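PDB 4GNX: putative uncharacterized protein from Ustilago maydis, which binds single-stranded DNA as a subunit of replication protein A, probably shielding the exposed strand during DNA replication and repair. Local coordinates for residues Tyr344-Asn349 with Thr367-Met372; Ala296-Ile301 with Arg394-Met399; Lys19-Ser24 with Thr109-Val114; Tyr4-Leu9 with Leu45-Gly50. One frame throughout, in Å; residues are numbered along the deposited sequence.

Interaction 1 (Tyr344-Asn349 with Thr367-Met372); sequences YILSTN and TQLIGM. With nucleotides of chain G.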
# COMPACT_ATOMS: atom_id res chain seq x y z
N TYR C 344 -10.63 -23.77 -16.81
CA TYR C 344 -10.22 -23.77 -15.41
C TYR C 344 -11.38 -23.56 -14.46
O TYR C 344 -12.31 -22.81 -14.74
CB TYR C 344 -9.15 -22.70 -15.13
CG TYR C 344 -7.75 -23.06 -15.61
CD1 TYR C 344 -7.10 -22.29 -16.58
CD2 TYR C 344 -7.08 -24.17 -15.10
CE1 TYR C 344 -5.82 -22.60 -17.02
CE2 TYR C 344 -5.81 -24.49 -15.55
CZ TYR C 344 -5.19 -23.71 -16.50
OH TYR C 344 -3.93 -24.04 -16.93
N ILE C 345 -11.29 -24.26 -13.33
CA ILE C 345 -12.09 -23.97 -12.14
C ILE C 345 -11.15 -23.90 -10.94
O ILE C 345 -11.21 -24.69 -10.01
CB ILE C 345 -13.22 -25.01 -11.95
CG1 ILE C 345 -12.77 -26.39 -12.46
CG2 ILE C 345 -14.45 -24.52 -12.70
CD1 ILE C 345 -13.73 -27.54 -12.23
N LEU C 346 -10.27 -22.92 -10.99
CA LEU C 346 -9.15 -22.81 -10.08
C LEU C 346 -9.54 -22.60 -8.62
O LEU C 346 -10.32 -21.71 -8.28
CB LEU C 346 -8.28 -21.64 -10.52
CG LEU C 346 -7.01 -21.37 -9.72
CD1 LEU C 346 -5.83 -21.95 -10.48
CD2 LEU C 346 -6.84 -19.87 -9.55
N SER C 347 -8.98 -23.43 -7.75
CA SER C 347 -9.11 -23.23 -6.32
C SER C 347 -7.74 -22.93 -5.71
O SER C 347 -6.88 -23.82 -5.64
CB SER C 347 -9.71 -24.47 -5.67
OG SER C 347 -10.47 -24.11 -4.53
N THR C 348 -7.53 -21.69 -5.28
CA THR C 348 -6.20 -21.29 -4.82
C THR C 348 -6.15 -20.65 -3.44
O THR C 348 -6.91 -19.75 -3.15
CB THR C 348 -5.53 -20.35 -5.83
OG1 THR C 348 -4.18 -20.14 -5.41
CG2 THR C 348 -6.25 -19.01 -5.91
N ASN C 349 -5.23 -21.13 -2.60
CA ASN C 349 -5.02 -20.57 -1.27
C ASN C 349 -3.95 -19.47 -1.25
O ASN C 349 -2.77 -19.70 -1.57
CB ASN C 349 -4.65 -21.69 -0.29
CG ASN C 349 -4.67 -21.24 1.17
OD1 ASN C 349 -3.65 -21.26 1.83
ND2 ASN C 349 -5.83 -20.84 1.67
N THR C 367 -5.41 -18.67 -16.17
CA THR C 367 -4.40 -18.93 -17.20
C THR C 367 -3.08 -18.21 -16.92
O THR C 367 -2.01 -18.81 -17.03
CB THR C 367 -4.89 -18.59 -18.63
OG1 THR C 367 -5.97 -19.45 -18.97
CG2 THR C 367 -3.78 -18.80 -19.64
N GLN C 368 -3.16 -16.94 -16.55
CA GLN C 368 -1.96 -16.20 -16.17
C GLN C 368 -1.41 -16.68 -14.84
O GLN C 368 -0.22 -16.56 -14.57
CB GLN C 368 -2.23 -14.70 -16.13
CG GLN C 368 -3.41 -14.31 -15.26
CD GLN C 368 -3.33 -12.88 -14.78
OE1 GLN C 368 -2.25 -12.38 -14.41
NE2 GLN C 368 -4.48 -12.20 -14.76
N LEU C 369 -2.27 -17.22 -13.99
CA LEU C 369 -1.78 -17.74 -12.74
C LEU C 369 -0.94 -18.99 -12.94
O LEU C 369 -0.16 -19.35 -12.07
CB LEU C 369 -2.92 -17.97 -11.76
CG LEU C 369 -2.95 -16.89 -10.67
CD1 LEU C 369 -3.29 -15.50 -11.19
CD2 LEU C 369 -3.91 -17.27 -9.57
N ILE C 370 -1.07 -19.63 -14.10
CA ILE C 370 -0.34 -20.87 -14.39
C ILE C 370 0.56 -20.72 -15.63
O ILE C 370 1.50 -21.49 -15.82
CB ILE C 370 -1.33 -22.06 -14.52
CG1 ILE C 370 -2.04 -22.28 -13.18
CG2 ILE C 370 -0.61 -23.35 -14.93
CD1 ILE C 370 -3.42 -22.87 -13.30
N GLY C 371 0.28 -19.70 -16.44
CA GLY C 371 1.12 -19.36 -17.59
C GLY C 371 0.83 -20.32 -18.72
O GLY C 371 1.70 -20.61 -19.54
N MET C 372 -0.42 -20.79 -18.77
CA MET C 372 -0.80 -21.89 -19.63
C MET C 372 -2.31 -22.01 -19.68
O MET C 372 -2.97 -21.86 -18.66
CB MET C 372 -0.25 -23.16 -19.02
CG MET C 372 0.21 -24.17 -20.01
SD MET C 372 0.81 -25.61 -19.12
CE MET C 372 2.18 -24.89 -18.21
P DT G 18 -11.39 -29.92 3.10
OP1 DT G 18 -11.77 -31.34 3.28
OP2 DT G 18 -11.23 -29.04 4.29
O5' DT G 18 -10.04 -29.88 2.27
C5' DT G 18 -9.83 -30.77 1.15
C4' DT G 18 -9.22 -30.01 -0.01
O4' DT G 18 -10.13 -28.96 -0.40
C3' DT G 18 -7.90 -29.32 0.29
O3' DT G 18 -6.75 -30.12 -0.06
C2' DT G 18 -7.97 -28.01 -0.48
C1' DT G 18 -9.42 -27.86 -0.92
N1 DT G 18 -10.10 -26.64 -0.46
C2 DT G 18 -10.69 -25.85 -1.42
O2 DT G 18 -10.64 -26.10 -2.62
N3 DT G 18 -11.33 -24.74 -0.94
C4 DT G 18 -11.46 -24.36 0.38
O4 DT G 18 -12.07 -23.34 0.67
C5 DT G 18 -10.83 -25.24 1.34
C7 DT G 18 -10.91 -24.91 2.80
C6 DT G 18 -10.20 -26.33 0.88
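In the C-terminal OB fold of this replication protein A subunit, helix 363-370, which follows the third strand, packs by its last turn against strand 341-352. Two inward-facing residues of the strand carry the contact. Tyr344 holds CG anti to its carbonyl carbon (chi1 -76°), which sends the ring across the end of the helix. Its OH donates to Met372 O at 2.9 Å, approaching from above the carbonyl plane; tyrosine suits this place because a greasy ring can end in a donor for a backbone oxygen beyond the helix. Thr367 OG1, itself bonded to Asn363 O, lies at the ring edge, while Ile370 CD1 comes tip to tip, 3.7 Å from Tyr344 CE2. Leu346, with CG anti to the backbone N (chi1 -178°), spreads its two methyls: CD1 meets Ile370 CD1 end-on, and CD2 lies 3.9 Å from Leu369 CD2, these two side chains crossing at about a right angle. Gly371 leaves the helix with positive phi, and the carbonyl of Thr367 collects the N-H groups of Ile370, Gly371 and Met372. The strand's other surface serves the DNA: Ser347, small and polar, donates through OG to O2 of thymidine DT18 of chain G at 2.8 Å.

Interaction 2 (Ala296-Ile301 with Arg394-Met399); sequences ATVVYI and RAANRM. With nucleotides of chain G.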
# COMPACT_ATOMS: atom_id res chain seq x y z
N ALA C 296 -1.73 -10.41 -2.27
CA ALA C 296 -1.46 -11.69 -1.62
C ALA C 296 -0.56 -12.59 -2.44
O ALA C 296 -0.36 -12.34 -3.64
CB ALA C 296 -2.75 -12.41 -1.27
N THR C 297 -0.02 -13.61 -1.80
CA THR C 297 0.91 -14.52 -2.45
C THR C 297 0.22 -15.84 -2.65
O THR C 297 -0.40 -16.36 -1.71
CB THR C 297 2.16 -14.76 -1.61
OG1 THR C 297 2.85 -13.52 -1.41
CG2 THR C 297 3.08 -15.73 -2.29
N VAL C 298 0.32 -16.39 -3.86
CA VAL C 298 -0.21 -17.72 -4.07
C VAL C 298 0.68 -18.68 -3.31
O VAL C 298 1.87 -18.77 -3.56
CB VAL C 298 -0.37 -18.10 -5.56
CG1 VAL C 298 -0.72 -19.58 -5.70
CG2 VAL C 298 -1.46 -17.26 -6.21
N VAL C 299 0.07 -19.39 -2.36
CA VAL C 299 0.73 -20.40 -1.55
C VAL C 299 0.38 -21.84 -1.99
O VAL C 299 1.18 -22.75 -1.80
CB VAL C 299 0.34 -20.18 -0.07
CG1 VAL C 299 0.27 -21.47 0.70
CG2 VAL C 299 1.30 -19.21 0.58
N TYR C 300 -0.80 -22.04 -2.57
CA TYR C 300 -1.23 -23.38 -3.01
C TYR C 300 -2.31 -23.34 -4.08
O TYR C 300 -3.25 -22.54 -4.01
CB TYR C 300 -1.75 -24.21 -1.83
CG TYR C 300 -2.16 -25.64 -2.20
CD1 TYR C 300 -1.19 -26.61 -2.47
CD2 TYR C 300 -3.50 -26.01 -2.27
CE1 TYR C 300 -1.54 -27.91 -2.81
CE2 TYR C 300 -3.87 -27.31 -2.62
CZ TYR C 300 -2.88 -28.26 -2.88
OH TYR C 300 -3.23 -29.55 -3.23
N ILE C 301 -2.17 -24.23 -5.06
CA ILE C 301 -3.21 -24.50 -6.06
C ILE C 301 -3.65 -25.95 -5.91
O ILE C 301 -2.83 -26.85 -5.88
CB ILE C 301 -2.73 -24.21 -7.49
CG1 ILE C 301 -2.18 -22.78 -7.56
CG2 ILE C 301 -3.88 -24.35 -8.46
CD1 ILE C 301 -0.98 -22.59 -8.44
N ARG C 394 5.40 -24.29 -9.53
CA ARG C 394 6.06 -23.08 -10.05
C ARG C 394 5.13 -21.89 -10.00
O ARG C 394 5.58 -20.75 -10.00
CB ARG C 394 6.49 -23.31 -11.50
CG ARG C 394 7.49 -22.32 -12.09
CD ARG C 394 7.85 -22.68 -13.53
NE ARG C 394 8.48 -24.00 -13.65
CZ ARG C 394 7.97 -25.04 -14.33
NH1 ARG C 394 6.81 -24.94 -14.98
NH2 ARG C 394 8.62 -26.20 -14.36
N ALA C 395 3.83 -22.16 -9.97
CA ALA C 395 2.82 -21.10 -10.01
C ALA C 395 2.64 -20.46 -8.65
O ALA C 395 2.19 -19.32 -8.53
CB ALA C 395 1.51 -21.67 -10.49
N ALA C 396 2.98 -21.20 -7.61
CA ALA C 396 2.89 -20.66 -6.26
C ALA C 396 4.15 -19.82 -6.01
O ALA C 396 5.01 -19.71 -6.90
CB ALA C 396 2.77 -21.79 -5.25
N ASN C 397 4.24 -19.23 -4.82
CA ASN C 397 5.32 -18.32 -4.46
C ASN C 397 5.38 -17.11 -5.38
O ASN C 397 6.47 -16.60 -5.68
CB ASN C 397 6.69 -19.04 -4.40
CG ASN C 397 7.74 -18.24 -3.62
OD1 ASN C 397 7.43 -17.24 -3.00
ND2 ASN C 397 9.00 -18.69 -3.67
N ARG C 398 4.21 -16.64 -5.82
CA ARG C 398 4.11 -15.47 -6.70
C ARG C 398 3.06 -14.53 -6.16
O ARG C 398 2.06 -14.98 -5.60
CB ARG C 398 3.74 -15.86 -8.12
CG ARG C 398 4.74 -16.74 -8.81
CD ARG C 398 4.99 -16.20 -10.20
NE ARG C 398 5.54 -17.24 -11.05
CZ ARG C 398 6.79 -17.30 -11.44
NH1 ARG C 398 7.64 -16.34 -11.08
NH2 ARG C 398 7.19 -18.30 -12.21
N MET C 399 3.29 -13.23 -6.35
CA MET C 399 2.50 -12.19 -5.69
C MET C 399 1.60 -11.40 -6.64
O MET C 399 2.03 -10.95 -7.71
CB MET C 399 3.45 -11.24 -4.97
CG MET C 399 2.82 -10.51 -3.81
SD MET C 399 4.03 -9.66 -2.78
CE MET C 399 5.28 -10.94 -2.56
P DT G 20 0.25 -30.66 1.28
OP1 DT G 20 1.07 -31.56 0.42
OP2 DT G 20 0.09 -30.98 2.72
O5' DT G 20 0.81 -29.16 1.16
C5' DT G 20 0.71 -28.41 -0.07
C4' DT G 20 1.48 -27.11 -0.01
O4' DT G 20 0.61 -26.01 0.37
C3' DT G 20 2.69 -27.05 0.94
O3' DT G 20 3.89 -26.77 0.21
C2' DT G 20 2.39 -25.90 1.89
C1' DT G 20 0.92 -25.57 1.68
N1 DT G 20 -0.02 -26.24 2.60
C2 DT G 20 -1.36 -25.97 2.47
O2 DT G 20 -1.81 -25.20 1.64
N3 DT G 20 -2.16 -26.64 3.36
C4 DT G 20 -1.77 -27.53 4.34
O4 DT G 20 -2.61 -28.06 5.07
C5 DT G 20 -0.34 -27.77 4.42
C7 DT G 20 0.18 -28.72 5.44
C6 DT G 20 0.45 -27.12 3.56
P DT G 19 -6.43 -30.82 -1.47
OP1 DT G 19 -5.79 -29.82 -2.36
OP2 DT G 19 -7.64 -31.53 -1.95
O5' DT G 19 -5.32 -31.94 -1.19
C5' DT G 19 -4.59 -32.01 0.05
C4' DT G 19 -3.48 -30.99 0.08
O4' DT G 19 -3.99 -29.73 0.56
C3' DT G 19 -2.33 -31.31 1.03
O3' DT G 19 -1.20 -30.56 0.59
C2' DT G 19 -2.85 -30.78 2.35
C1' DT G 19 -3.62 -29.53 1.92
N1 DT G 19 -4.84 -29.22 2.69
C2 DT G 19 -5.36 -27.95 2.59
O2 DT G 19 -4.83 -27.07 1.92
N3 DT G 19 -6.51 -27.74 3.31
C4 DT G 19 -7.18 -28.65 4.10
O4 DT G 19 -8.21 -28.32 4.68
C5 DT G 19 -6.59 -29.97 4.15
C7 DT G 19 -7.25 -31.03 4.98
C6 DT G 19 -5.47 -30.19 3.45
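Val298 is held through both its N-H and its carbonyl by 394-399. The N-H points nearly along the C=O axis of Arg398, Val298 N to Arg398 O 2.8 Å with 160° at the hydrogen, and Val298 O receives Asn397 N at 2.7 Å. Asn397 adopts positive phi (59°), which asparagine tolerates well, as the chain passes from helix 385-395 into strand 398-411. Small residues let the segments close up: Ala396 CB lies 4.2 Å from Val298 CG1, and Ala395 CB meets Ile301 CD1 at 3.4 Å. In this C-terminal OB fold the pairing joins the first strand, 290-310, to the fourth, 398-411. Buried Thr297 belongs to the tight part, its OG1 3.7 Å from CE of Met399, its antiparallel non-hydrogen-bonded partner. The looser side lies at Met399 and Arg398, both partly exposed, with Arg92 and Arg112 of a neighbouring subunit packed on them. Val299 and Tyr300 form a classic beta bulge opposite Asn349. Tyr300 points away from 394-399, CG anti to the backbone N (chi1 -177°), and leads its ring to the DNA: CD1 is 3.4 Å from O4' of DT20 of chain G, and OH donates to OP1 of DT19 of chain G at 2.7 Å.

Interaction 3 (Lys19-Ser24 with Thr109-Val114); sequences KARVTS and TDATDV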
# COMPACT_ATOMS: atom_id res chain seq x y z
N LYS C 19 1.50 33.79 15.10
CA LYS C 19 0.38 34.40 14.40
C LYS C 19 0.04 33.52 13.20
O LYS C 19 0.81 33.43 12.24
CB LYS C 19 0.78 35.80 13.94
CG LYS C 19 -0.26 36.88 14.22
CD LYS C 19 -0.98 37.34 12.96
CE LYS C 19 -0.30 38.52 12.26
NZ LYS C 19 -1.04 39.81 12.35
N ALA C 20 -1.11 32.84 13.26
CA ALA C 20 -1.45 31.85 12.23
C ALA C 20 -2.94 31.82 11.88
O ALA C 20 -3.79 32.15 12.73
CB ALA C 20 -1.01 30.47 12.70
N ARG C 21 -3.28 31.44 10.64
CA ARG C 21 -4.70 31.24 10.33
C ARG C 21 -5.09 29.78 10.33
O ARG C 21 -4.33 28.93 9.88
CB ARG C 21 -5.20 31.98 9.08
CG ARG C 21 -4.98 31.30 7.75
CD ARG C 21 -6.02 31.70 6.70
NE ARG C 21 -6.52 33.08 6.77
CZ ARG C 21 -5.81 34.17 6.47
NH1 ARG C 21 -4.54 34.07 6.09
NH2 ARG C 21 -6.38 35.37 6.55
N VAL C 22 -6.28 29.51 10.86
CA VAL C 22 -6.82 28.16 10.90
C VAL C 22 -7.27 27.79 9.50
O VAL C 22 -8.16 28.41 8.96
CB VAL C 22 -8.04 28.05 11.83
CG1 VAL C 22 -8.54 26.62 11.82
CG2 VAL C 22 -7.69 28.49 13.25
N THR C 23 -6.63 26.78 8.93
CA THR C 23 -7.01 26.32 7.61
C THR C 23 -8.05 25.21 7.67
O THR C 23 -8.85 25.10 6.75
CB THR C 23 -5.81 25.79 6.84
OG1 THR C 23 -5.27 24.70 7.58
CG2 THR C 23 -4.79 26.88 6.68
N SER C 24 -8.02 24.39 8.72
CA SER C 24 -9.07 23.38 8.91
C SER C 24 -9.20 22.97 10.36
O SER C 24 -8.26 23.09 11.15
CB SER C 24 -8.78 22.13 8.10
OG SER C 24 -7.73 21.41 8.72
N THR C 109 -6.55 41.39 14.17
CA THR C 109 -7.22 42.33 13.29
C THR C 109 -6.46 42.49 11.96
O THR C 109 -7.05 42.84 10.95
CB THR C 109 -7.42 43.70 13.98
OG1 THR C 109 -7.49 43.52 15.40
CG2 THR C 109 -8.70 44.36 13.49
N ASP C 110 -5.16 42.21 11.98
CA ASP C 110 -4.35 42.16 10.76
C ASP C 110 -4.34 40.75 10.19
O ASP C 110 -4.02 39.79 10.89
CB ASP C 110 -2.90 42.57 11.03
CG ASP C 110 -2.78 44.02 11.41
OD1 ASP C 110 -3.71 44.55 12.05
OD2 ASP C 110 -1.74 44.62 11.09
N ALA C 111 -4.69 40.64 8.91
CA ALA C 111 -4.63 39.37 8.18
C ALA C 111 -3.55 39.39 7.09
O ALA C 111 -3.23 38.36 6.50
CB ALA C 111 -5.99 39.03 7.59
N THR C 112 -2.97 40.57 6.85
CA THR C 112 -2.03 40.78 5.74
C THR C 112 -0.68 40.06 5.85
O THR C 112 -0.13 39.62 4.84
CB THR C 112 -1.81 42.28 5.48
OG1 THR C 112 -1.86 42.99 6.73
CG2 THR C 112 -2.89 42.83 4.56
N ASP C 113 -0.15 39.94 7.07
CA ASP C 113 1.10 39.20 7.29
C ASP C 113 0.93 37.73 6.92
O ASP C 113 1.81 37.12 6.32
CB ASP C 113 1.56 39.25 8.76
CG ASP C 113 0.89 40.34 9.57
OD1 ASP C 113 -0.24 40.78 9.22
OD2 ASP C 113 1.49 40.74 10.59
N VAL C 114 -0.21 37.18 7.31
CA VAL C 114 -0.51 35.76 7.15
C VAL C 114 -1.02 35.44 5.75
O VAL C 114 -1.95 36.09 5.26
CB VAL C 114 -1.55 35.29 8.18
CG1 VAL C 114 -1.68 33.77 8.16
CG2 VAL C 114 -1.18 35.77 9.57
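The loop 109-114 drapes over two long basic side chains, Lys19 and Arg21, that reach out from strand 17-30. It first touches the strand at Asp110, whose main-chain O receives a weak hydrogen bond from Lys19 NZ at 3.3 Å. The carboxylate of Asp110 stays farther off, with OD2 5.0 Å from Lys19 NZ, so it could add only a diffuse attraction. Ala111 follows, and its methyl comes to the rim of the Arg21 guanidinium, CB to NH2 3.8 Å; so small a residue leaves room for the flat group beside it. The N-H of Val114 bonds weakly back to Ala111 O. At Asp113 the carboxylate crosses the end of Lys19 at about a right angle, and OD2 forms a weak salt bridge with Lys19 NZ at 3.2 Å. Lysine suits the spot because its chain, bent at chi2, chi3 and chi4, can fold its ammonium round to Asp110 O and Asp113 OD2. Val114 supplies the buried end. CG1, anti to the backbone N (chi1 -170°), packs against the Arg21 side chain, nearest its NH1 at 3.5 Å with CB and CG a little farther, and CG2 lies 3.7 Å from Lys19 CD. Its carbonyl meets the guanidinium edge in a weak, long bond, Val114 O to Arg21 NH1 3.4 Å. The stronger hold on Arg21 is elsewhere: NE donates to Asn71 O, just before strand 73-77. In the first OB domain, strand 17-30 runs between strands 39-46 and 73-77, and the loop leaving strand 104-107 lays Val114 against Val73 of strand 73-77.

Interaction 4 (Tyr4-Leu9 with Leu45-Gly50); sequences YPIEGL and LLDDSG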
# COMPACT_ATOMS: atom_id res chain seq x y z
N TYR C 4 7.08 34.11 16.97
CA TYR C 4 7.85 33.11 16.23
C TYR C 4 7.15 32.73 14.93
O TYR C 4 5.91 32.64 14.90
CB TYR C 4 8.01 31.84 17.07
CG TYR C 4 9.18 31.84 18.03
CD1 TYR C 4 10.19 30.87 17.93
CD2 TYR C 4 9.28 32.81 19.04
CE1 TYR C 4 11.27 30.86 18.81
CE2 TYR C 4 10.35 32.81 19.92
CZ TYR C 4 11.35 31.84 19.81
OH TYR C 4 12.41 31.85 20.69
N PRO C 5 7.92 32.47 13.85
CA PRO C 5 7.40 31.71 12.71
C PRO C 5 7.11 30.31 13.19
O PRO C 5 7.76 29.85 14.13
CB PRO C 5 8.59 31.66 11.75
CG PRO C 5 9.79 31.79 12.63
CD PRO C 5 9.35 32.78 13.67
N ILE C 6 6.14 29.64 12.55
CA ILE C 6 5.78 28.25 12.89
C ILE C 6 6.97 27.29 12.76
O ILE C 6 7.22 26.48 13.66
CB ILE C 6 4.59 27.76 12.06
CG1 ILE C 6 3.31 28.32 12.66
CG2 ILE C 6 4.53 26.24 12.03
CD1 ILE C 6 2.11 28.25 11.76
N GLU C 7 7.70 27.41 11.66
CA GLU C 7 8.89 26.60 11.41
C GLU C 7 9.97 26.76 12.48
O GLU C 7 10.91 25.96 12.56
CB GLU C 7 9.44 26.92 10.04
CG GLU C 7 8.83 26.03 9.01
CD GLU C 7 9.31 24.60 9.18
OE1 GLU C 7 10.55 24.40 9.07
OE2 GLU C 7 8.45 23.70 9.42
N GLY C 8 9.83 27.79 13.29
CA GLY C 8 10.75 28.08 14.34
C GLY C 8 10.49 27.32 15.62
O GLY C 8 11.36 27.27 16.45
N LEU C 9 9.32 26.73 15.76
CA LEU C 9 8.91 26.06 17.00
C LEU C 9 9.58 24.73 17.31
O LEU C 9 9.85 23.93 16.42
CB LEU C 9 7.41 25.81 16.98
CG LEU C 9 6.48 27.00 16.67
CD1 LEU C 9 5.09 26.46 16.32
CD2 LEU C 9 6.47 28.01 17.82
N LEU C 45 -2.88 24.82 11.16
CA LEU C 45 -2.46 26.22 11.19
C LEU C 45 -1.39 26.52 10.14
O LEU C 45 -0.51 25.70 9.89
CB LEU C 45 -1.91 26.57 12.56
CG LEU C 45 -2.85 26.34 13.73
CD1 LEU C 45 -2.05 26.37 15.01
CD2 LEU C 45 -3.91 27.43 13.74
N LEU C 46 -1.47 27.72 9.58
CA LEU C 46 -0.62 28.13 8.48
C LEU C 46 -0.05 29.54 8.65
O LEU C 46 -0.76 30.46 9.08
CB LEU C 46 -1.43 28.10 7.18
CG LEU C 46 -0.82 28.81 5.96
CD1 LEU C 46 0.22 27.91 5.28
CD2 LEU C 46 -1.91 29.26 5.00
N ASP C 47 1.22 29.71 8.31
CA ASP C 47 1.80 31.03 8.11
C ASP C 47 2.85 31.04 6.99
O ASP C 47 3.01 30.04 6.28
CB ASP C 47 2.33 31.64 9.44
CG ASP C 47 3.58 30.94 9.98
OD1 ASP C 47 4.24 30.17 9.25
OD2 ASP C 47 3.92 31.17 11.16
N ASP C 48 3.55 32.17 6.84
CA ASP C 48 4.65 32.34 5.89
C ASP C 48 5.66 31.21 5.94
O ASP C 48 6.17 30.78 4.91
CB ASP C 48 5.41 33.64 6.17
CG ASP C 48 4.56 34.68 6.87
OD1 ASP C 48 3.65 34.30 7.66
OD2 ASP C 48 4.81 35.89 6.65
N SER C 49 5.96 30.73 7.15
CA SER C 49 7.00 29.74 7.33
C SER C 49 6.52 28.32 7.09
O SER C 49 7.32 27.46 6.70
CB SER C 49 7.67 29.88 8.70
OG SER C 49 6.74 29.70 9.75
N GLY C 50 5.24 28.06 7.31
CA GLY C 50 4.71 26.73 7.11
C GLY C 50 3.48 26.38 7.90
O GLY C 50 2.75 27.27 8.36
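The carboxylate of Asp47 has company on both faces and along its edge. Over one face lies Ile6, its CD1 3.5 Å above Asp47 CG; on the opposite side the backbone N-H of Ser49 reaches OD1 from 47° out of the plane. Round the edge, Ile6 N donates to the syn lone pair of OD2, N to OD2 3.0 Å, while Ser49 OG donates to the syn lone pair of OD1 at 2.6 Å. The amide of Gly50 meets OD1 nearly along the C-O axis. Three donors thus converge on OD1, which fixes the group's rotation and would be expected to keep it ionised. Asp47 reaches them by placing CG between its backbone N and carbonyl carbon (chi1 70°). Ser49 takes the same crowded position, and its hydroxyl, besides donating a hydrogen bond to Asp47 OD1, accepts one from Glu7 N, 3.1 Å from Ser49 OG, in a nearly straight bond of 171°. The short 3-10 segment 6-8 is thereby held by its first two amides. Ile6 then turns its greasy end inward, CD1 4.4 Å from Leu45 CB, toward Ala20 and Ile52 of the core. At the outer side the aliphatic part of Glu7 lies beside Ser49, CB to CB 3.7 Å. Gly50 adopts an extreme backbone conformation with positive phi that its lack of a side chain permits. Asp47 OD1 accepting from the amides two and three residues on makes an Asx turn and Asx motif, closing the hairpin between strands 39-46 and 51-57 of this OB fold.

The four contacts sit in two OB domains toward different ends of the chain. Interactions 3 and 4, centres about 11 Å apart, share the first domain's sheet: strands 17-30 and 39-46 are neighbours, joined by Arg21 N to Leu46 O, and the segments alternate along the sequence. Interactions 1 and 2 come later, centres about 10 Å apart in the C-terminal domain; interaction 1 falls wholly between the two segments of interaction 2, and strands 341-352 and 290-310 adjoin through Tyr300 O. Between the pairs, centres lie about 50 to 60 Å apart. Both later contacts include thymidine-binding residues; separate OB domains on one chain are consistent with an extended path for single-stranded DNA.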